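Local coordinates for protein uncharacterized esterase YxiM (Bacillus subtilis, PDB 2O14) that is an uncharacterised member of the GDSL lipolytic family that probably hydrolyses esters and pairs its hydrolase domain with a galactose-binding-like domain, at residues Q278-D283 against G338-P343; G288-V293 against L318-F323. All blocks are in the same frame, centred on the assembly; numbering follows the deposited sequence.

Contact 1: residues Q278-D283 against G338-P343; sequences QGRATD and GDTLHP
Ala281 and Thr340 make the backbone link between the two loops: Ala281 N donates to Thr340 O at 3.0 Å. The same carbonyl oxygen also receives a CA-H...O contact from Arg280, with Arg280 CA 3.1 Å from Thr340 O. A second hydrogen bond comes from side chains, Arg280 NH1 donating to Thr340 OG1 at 3.2 Å. It is rather bent (136° at the hydrogen), and the hydroxyl sits 25° out of the guanidinium plane. Thr340 OG1 stands between its own backbone N and carbonyl carbon (chi1 66°), on the side where the arginine arrives. Further along, Arg280 NH1 comes to 3.4 Å from Leu341 CB, and Leu341 CD1 lies over one guanidinium face, toward its rim. At the threonine methyls the contact turns apolar, Thr282 CG2 and Thr340 CG2 being 3.8 Å apart, with the side chains crossing at about a right angle. An alanine in place of Arg280 would probably leave Thr340 OG1 without this donor and the near side of Leu341 less covered. Each loop is also braced internally. Residues 280-283 form a type I turn, where Asp283 OD2 accepts from Arg280 N at 2.9 Å and makes a salt bridge with Arg295. In the other loop Asp339 OD1 accepts from Leu341 N, closing an Asx turn, and from His342 N, completing an Asx motif, while His342 ND1 donates to Asp339 OD2 at 2.7 Å, on its syn side and in the imidazole plane. Asp339 and His342, by similarity, belong to the active site with the nucleophile Ser171, and their spacing fits the DxxH block of GDSL hydrolases. Two bonds to Thr340, the residue after Asp339, thus tie the Asp-His segment to the neighbouring turn.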
loop_
_atom_site.group_PDB
_atom_site.type_symbol
_atom_site.label_atom_id
_atom_site.label_comp_id
_atom_site.label_asym_id
_atom_site.label_seq_id
_atom_site.Cartn_x
_atom_site.Cartn_y
_atom_site.Cartn_z
ATOM N N GLN A 278 3.541 -0.926 17.814
ATOM C CA GLN A 278 3.871 -1.895 18.851
ATOM C C GLN A 278 5.384 -1.973 19.007
ATOM O O GLN A 278 6.127 -1.508 18.134
ATOM C CB GLN A 278 3.302 -3.269 18.510
ATOM C CG GLN A 278 2.863 -3.443 17.075
ATOM C CD GLN A 278 4.000 -3.338 16.096
ATOM O OE1 GLN A 278 5.032 -3.988 16.259
ATOM N NE2 GLN A 278 3.821 -2.527 15.063
ATOM N N GLY A 279 5.837 -2.551 20.118
ATOM C CA GLY A 279 7.264 -2.655 20.370
ATOM C C GLY A 279 7.919 -3.917 19.846
ATOM O O GLY A 279 7.416 -4.555 18.918
ATOM N N ARG A 280 9.054 -4.273 20.437
ATOM C CA ARG A 280 9.785 -5.469 20.035
ATOM C C ARG A 280 9.269 -6.700 20.780
ATOM O O ARG A 280 8.740 -6.592 21.889
ATOM C CB ARG A 280 11.281 -5.292 20.303
ATOM C CG ARG A 280 11.970 -4.280 19.393
ATOM C CD ARG A 280 13.426 -4.091 19.799
ATOM N NE ARG A 280 14.136 -3.140 18.945
ATOM C CZ ARG A 280 14.474 -3.373 17.679
ATOM N NH1 ARG A 280 14.169 -4.531 17.108
ATOM N NH2 ARG A 280 15.125 -2.448 16.985
ATOM N N ALA A 281 9.432 -7.868 20.164
ATOM C CA ALA A 281 8.977 -9.124 20.751
ATOM C C ALA A 281 9.635 -9.441 22.093
ATOM O O ALA A 281 9.112 -10.233 22.873
ATOM C CB ALA A 281 9.234 -10.267 19.774
ATOM N N THR A 282 10.778 -8.818 22.360
ATOM C CA THR A 282 11.517 -9.066 23.591
ATOM C C THR A 282 11.416 -7.977 24.661
ATOM O O THR A 282 12.203 -7.966 25.610
ATOM C CB THR A 282 13.006 -9.307 23.272
ATOM O OG1 THR A 282 13.497 -8.232 22.465
ATOM C CG2 THR A 282 13.183 -10.612 22.513
ATOM N N ASP A 283 10.457 -7.067 24.518
ATOM C CA ASP A 283 10.284 -6.001 25.502
ATOM C C ASP A 283 9.528 -6.496 26.745
ATOM O O ASP A 283 8.551 -5.884 27.187
ATOM C CB ASP A 283 9.540 -4.813 24.884
ATOM C CG ASP A 283 10.344 -4.114 23.797
ATOM O OD1 ASP A 283 11.565 -4.369 23.683
ATOM O OD2 ASP A 283 9.750 -3.297 23.061
ATOM N N GLY A 338 14.258 -14.853 14.642
ATOM C CA GLY A 338 15.476 -14.090 14.853
ATOM C C GLY A 338 15.300 -12.619 14.527
ATOM O O GLY A 338 16.275 -11.892 14.357
ATOM N N ASP A 339 14.048 -12.182 14.444
ATOM C CA ASP A 339 13.734 -10.791 14.134
ATOM C C ASP A 339 12.742 -10.294 15.183
ATOM O O ASP A 339 11.563 -10.657 15.154
ATOM C CB ASP A 339 13.104 -10.702 12.741
ATOM C CG ASP A 339 13.050 -9.286 12.211
ATOM O OD1 ASP A 339 12.929 -8.347 13.027
ATOM O OD2 ASP A 339 13.115 -9.114 10.975
ATOM N N THR A 340 13.212 -9.462 16.106
ATOM C CA THR A 340 12.344 -8.957 17.165
ATOM C C THR A 340 11.565 -7.700 16.795
ATOM O O THR A 340 10.844 -7.151 17.629
ATOM C CB THR A 340 13.149 -8.650 18.440
ATOM O OG1 THR A 340 14.045 -7.558 18.188
ATOM C CG2 THR A 340 13.948 -9.872 18.870
ATOM N N LEU A 341 11.698 -7.242 15.556
ATOM C CA LEU A 341 10.996 -6.032 15.141
ATOM C C LEU A 341 9.848 -6.264 14.169
ATOM O O LEU A 341 8.802 -5.629 14.281
ATOM C CB LEU A 341 11.983 -5.039 14.522
ATOM C CG LEU A 341 11.391 -3.693 14.078
ATOM C CD1 LEU A 341 10.872 -2.934 15.292
ATOM C CD2 LEU A 341 12.462 -2.871 13.362
ATOM N N HIS A 342 10.039 -7.175 13.223
ATOM C CA HIS A 342 9.022 -7.452 12.211
ATOM C C HIS A 342 8.064 -8.595 12.516
ATOM O O HIS A 342 8.476 -9.746 12.673
ATOM C CB HIS A 342 9.697 -7.714 10.861
ATOM C CG HIS A 342 10.615 -6.615 10.431
ATOM N ND1 HIS A 342 11.976 -6.791 10.301
ATOM C CD2 HIS A 342 10.373 -5.317 10.136
ATOM C CE1 HIS A 342 12.533 -5.647 9.945
ATOM N NE2 HIS A 342 11.582 -4.736 9.838
ATOM N N PRO A 343 6.760 -8.290 12.598
ATOM C CA PRO A 343 5.760 -9.322 12.879
ATOM C C PRO A 343 5.672 -10.269 11.688
ATOM O O PRO A 343 6.003 -9.883 10.562
ATOM C CB PRO A 343 4.466 -8.523 13.039
ATOM C CG PRO A 343 4.937 -7.169 13.469
ATOM C CD PRO A 343 6.144 -6.952 12.600
#

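Contact 2: residues G288-V293 against L318-F323; sequences GIHSSV and LSSAYF
His290 packs against Ser320 and Phe323 in a buried loop-to-helix contact, where the long loop after strand 271-275 rests against helix 315-326. The serine and the phenylalanine are one helical turn apart, and the imidazole meets both. At its edge, His290 ND1 donates to Ser320 OG at 2.8 Å, through a bent bond of 134° at the hydrogen. That hydroxyl also bonds Asn316 O one turn back in the helix. A water joins the loop backbone to the same serine, 2.9 Å from Ser292 N, from which it accepts, and 2.6 Å from Ser320 OG. Phe323 approaches a face of the imidazole instead: its CD2 stands 3.4 Å above the plane of the His290 ring, over the centre. The pair is an edge-to-face stack with ring centroids 4.8 Å apart and planes inclined at 57°, although the two side chains run side by side and point the same way. His290 CG, anti to its backbone N (chi1 -172°), packs 3.8 Å from Phe323 CB. Closer in, the fit is snug, with Ser320 CB 3.2 Å from His290 O. Around this, Phe284 adds a second edge-to-face partner to His290, and His290 NE2 bonds the carbonyl oxygen of Arg280. With NE2 facing that carbonyl and ND1 a hydroxyl, the ring could be doubly protonated, though a neutral form is possible. The arrangement belongs to the three-layer alpha/beta/alpha fold of SGNH hydrolases: helix 315-326 follows the edge strand 311-313, and the loop meets its flank through the His290 ring, a water and the bond from His290 N to Thr324 OG1.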
loop_
_atom_site.group_PDB
_atom_site.type_symbol
_atom_site.label_atom_id
_atom_site.label_comp_id
_atom_site.label_asym_id
_atom_site.label_seq_id
_atom_site.Cartn_x
_atom_site.Cartn_y
_atom_site.Cartn_z
ATOM N N GLY A 288 7.776 -10.753 33.551
ATOM C CA GLY A 288 7.030 -11.239 32.402
ATOM C C GLY A 288 5.984 -10.284 31.855
ATOM O O GLY A 288 5.016 -10.712 31.231
ATOM N N ILE A 289 6.167 -8.988 32.085
ATOM C CA ILE A 289 5.221 -7.994 31.589
ATOM C C ILE A 289 5.827 -7.303 30.370
ATOM O O ILE A 289 6.953 -6.797 30.433
ATOM C CB ILE A 289 4.911 -6.913 32.648
ATOM C CG1 ILE A 289 4.440 -7.563 33.962
ATOM C CG2 ILE A 289 3.866 -5.944 32.097
ATOM C CD1 ILE A 289 3.196 -8.444 33.842
ATOM N N HIS A 290 5.083 -7.280 29.267
ATOM C CA HIS A 290 5.559 -6.649 28.039
ATOM C C HIS A 290 5.261 -5.150 28.042
ATOM O O HIS A 290 4.108 -4.741 28.140
ATOM C CB HIS A 290 4.905 -7.310 26.825
ATOM C CG HIS A 290 5.479 -6.866 25.515
ATOM N ND1 HIS A 290 5.320 -5.586 25.025
ATOM C CD2 HIS A 290 6.232 -7.527 24.603
ATOM C CE1 HIS A 290 5.951 -5.477 23.869
ATOM N NE2 HIS A 290 6.511 -6.640 23.591
ATOM N N SER A 291 6.310 -4.337 27.935
ATOM C CA SER A 291 6.170 -2.882 27.934
ATOM C C SER A 291 7.058 -2.220 26.883
ATOM O O SER A 291 8.229 -2.571 26.744
ATOM C CB SER A 291 6.524 -2.325 29.313
ATOM O OG SER A 291 6.569 -0.908 29.289
ATOM N N SER A 292 6.498 -1.254 26.159
ATOM C CA SER A 292 7.228 -0.535 25.116
ATOM C C SER A 292 6.711 0.900 25.049
ATOM O O SER A 292 6.852 1.577 24.027
ATOM C CB SER A 292 7.004 -1.212 23.761
ATOM O OG SER A 292 7.197 -2.614 23.840
ATOM N N VAL A 293 6.126 1.358 26.153
ATOM C CA VAL A 293 5.536 2.692 26.245
ATOM C C VAL A 293 6.364 3.902 25.805
ATOM O O VAL A 293 5.798 4.961 25.532
ATOM C CB VAL A 293 5.022 2.968 27.686
ATOM C CG1 VAL A 293 3.928 1.970 28.041
ATOM C CG2 VAL A 293 6.175 2.886 28.688
ATOM N N LEU A 318 -2.157 -1.817 23.760
ATOM C CA LEU A 318 -3.074 -2.922 23.530
ATOM C C LEU A 318 -2.313 -4.180 23.128
ATOM O O LEU A 318 -2.607 -5.267 23.620
ATOM C CB LEU A 318 -4.101 -2.559 22.451
ATOM C CG LEU A 318 -5.057 -1.409 22.792
ATOM C CD1 LEU A 318 -5.886 -1.032 21.564
ATOM C CD2 LEU A 318 -5.965 -1.826 23.940
ATOM N N SER A 319 -1.328 -4.043 22.243
ATOM C CA SER A 319 -0.559 -5.211 21.820
ATOM C C SER A 319 0.301 -5.743 22.962
ATOM O O SER A 319 0.451 -6.955 23.113
ATOM C CB SER A 319 0.327 -4.886 20.608
ATOM O OG SER A 319 1.340 -3.954 20.939
ATOM N N SER A 320 0.866 -4.843 23.763
ATOM C CA SER A 320 1.691 -5.265 24.894
ATOM C C SER A 320 0.846 -6.069 25.881
ATOM O O SER A 320 1.319 -7.048 26.463
ATOM C CB SER A 320 2.310 -4.054 25.602
ATOM O OG SER A 320 3.414 -3.544 24.866
ATOM N N ALA A 321 -0.408 -5.658 26.066
ATOM C CA ALA A 321 -1.303 -6.368 26.974
ATOM C C ALA A 321 -1.518 -7.786 26.439
ATOM O O ALA A 321 -1.535 -8.753 27.201
ATOM C CB ALA A 321 -2.640 -5.632 27.089
ATOM N N TYR A 322 -1.669 -7.905 25.124
ATOM C CA TYR A 322 -1.873 -9.212 24.511
ATOM C C TYR A 322 -0.626 -10.090 24.623
ATOM O O TYR A 322 -0.730 -11.293 24.868
ATOM C CB TYR A 322 -2.266 -9.059 23.041
ATOM C CG TYR A 322 -2.492 -10.376 22.340
ATOM C CD1 TYR A 322 -1.619 -10.821 21.351
ATOM C CD2 TYR A 322 -3.577 -11.183 22.669
ATOM C CE1 TYR A 322 -1.820 -12.041 20.706
ATOM C CE2 TYR A 322 -3.789 -12.404 22.032
ATOM C CZ TYR A 322 -2.906 -12.825 21.051
ATOM O OH TYR A 322 -3.117 -14.030 20.417
ATOM N N PHE A 323 0.550 -9.495 24.443
ATOM C CA PHE A 323 1.786 -10.263 24.542
ATOM C C PHE A 323 1.972 -10.716 25.987
ATOM O O PHE A 323 2.393 -11.845 26.242
ATOM C CB PHE A 323 2.999 -9.430 24.109
ATOM C CG PHE A 323 2.917 -8.913 22.693
ATOM C CD1 PHE A 323 2.375 -9.695 21.675
ATOM C CD2 PHE A 323 3.413 -7.652 22.375
ATOM C CE1 PHE A 323 2.325 -9.229 20.356
ATOM C CE2 PHE A 323 3.370 -7.173 21.058
ATOM C CZ PHE A 323 2.824 -7.966 20.048
HETATM O O HOH W 1 3.625 -1.181 25.989
#

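In the fold
Both contacts start from the loop between strand 271-275 and helix 298-307, and contact 2 is nested within the chain loop closed by contact 1. Contact 1 joins loop to loop, is only partly buried and holds two predicted active-site residues; its chemistry is mostly hydrogen bonding, through backbone, guanidinium and hydroxyl. Contact 2 joins loop to helix, is more deeply buried yet farther from the chain's centre, and relies on a ring stack plus one side-chain bond and a water. They meet directly: Asp283 OD2 probably hydrogen-bonds Ser292 OG at 2.8 Å, so the turn 280-283 of contact 1 also bears on the loop residues of contact 2.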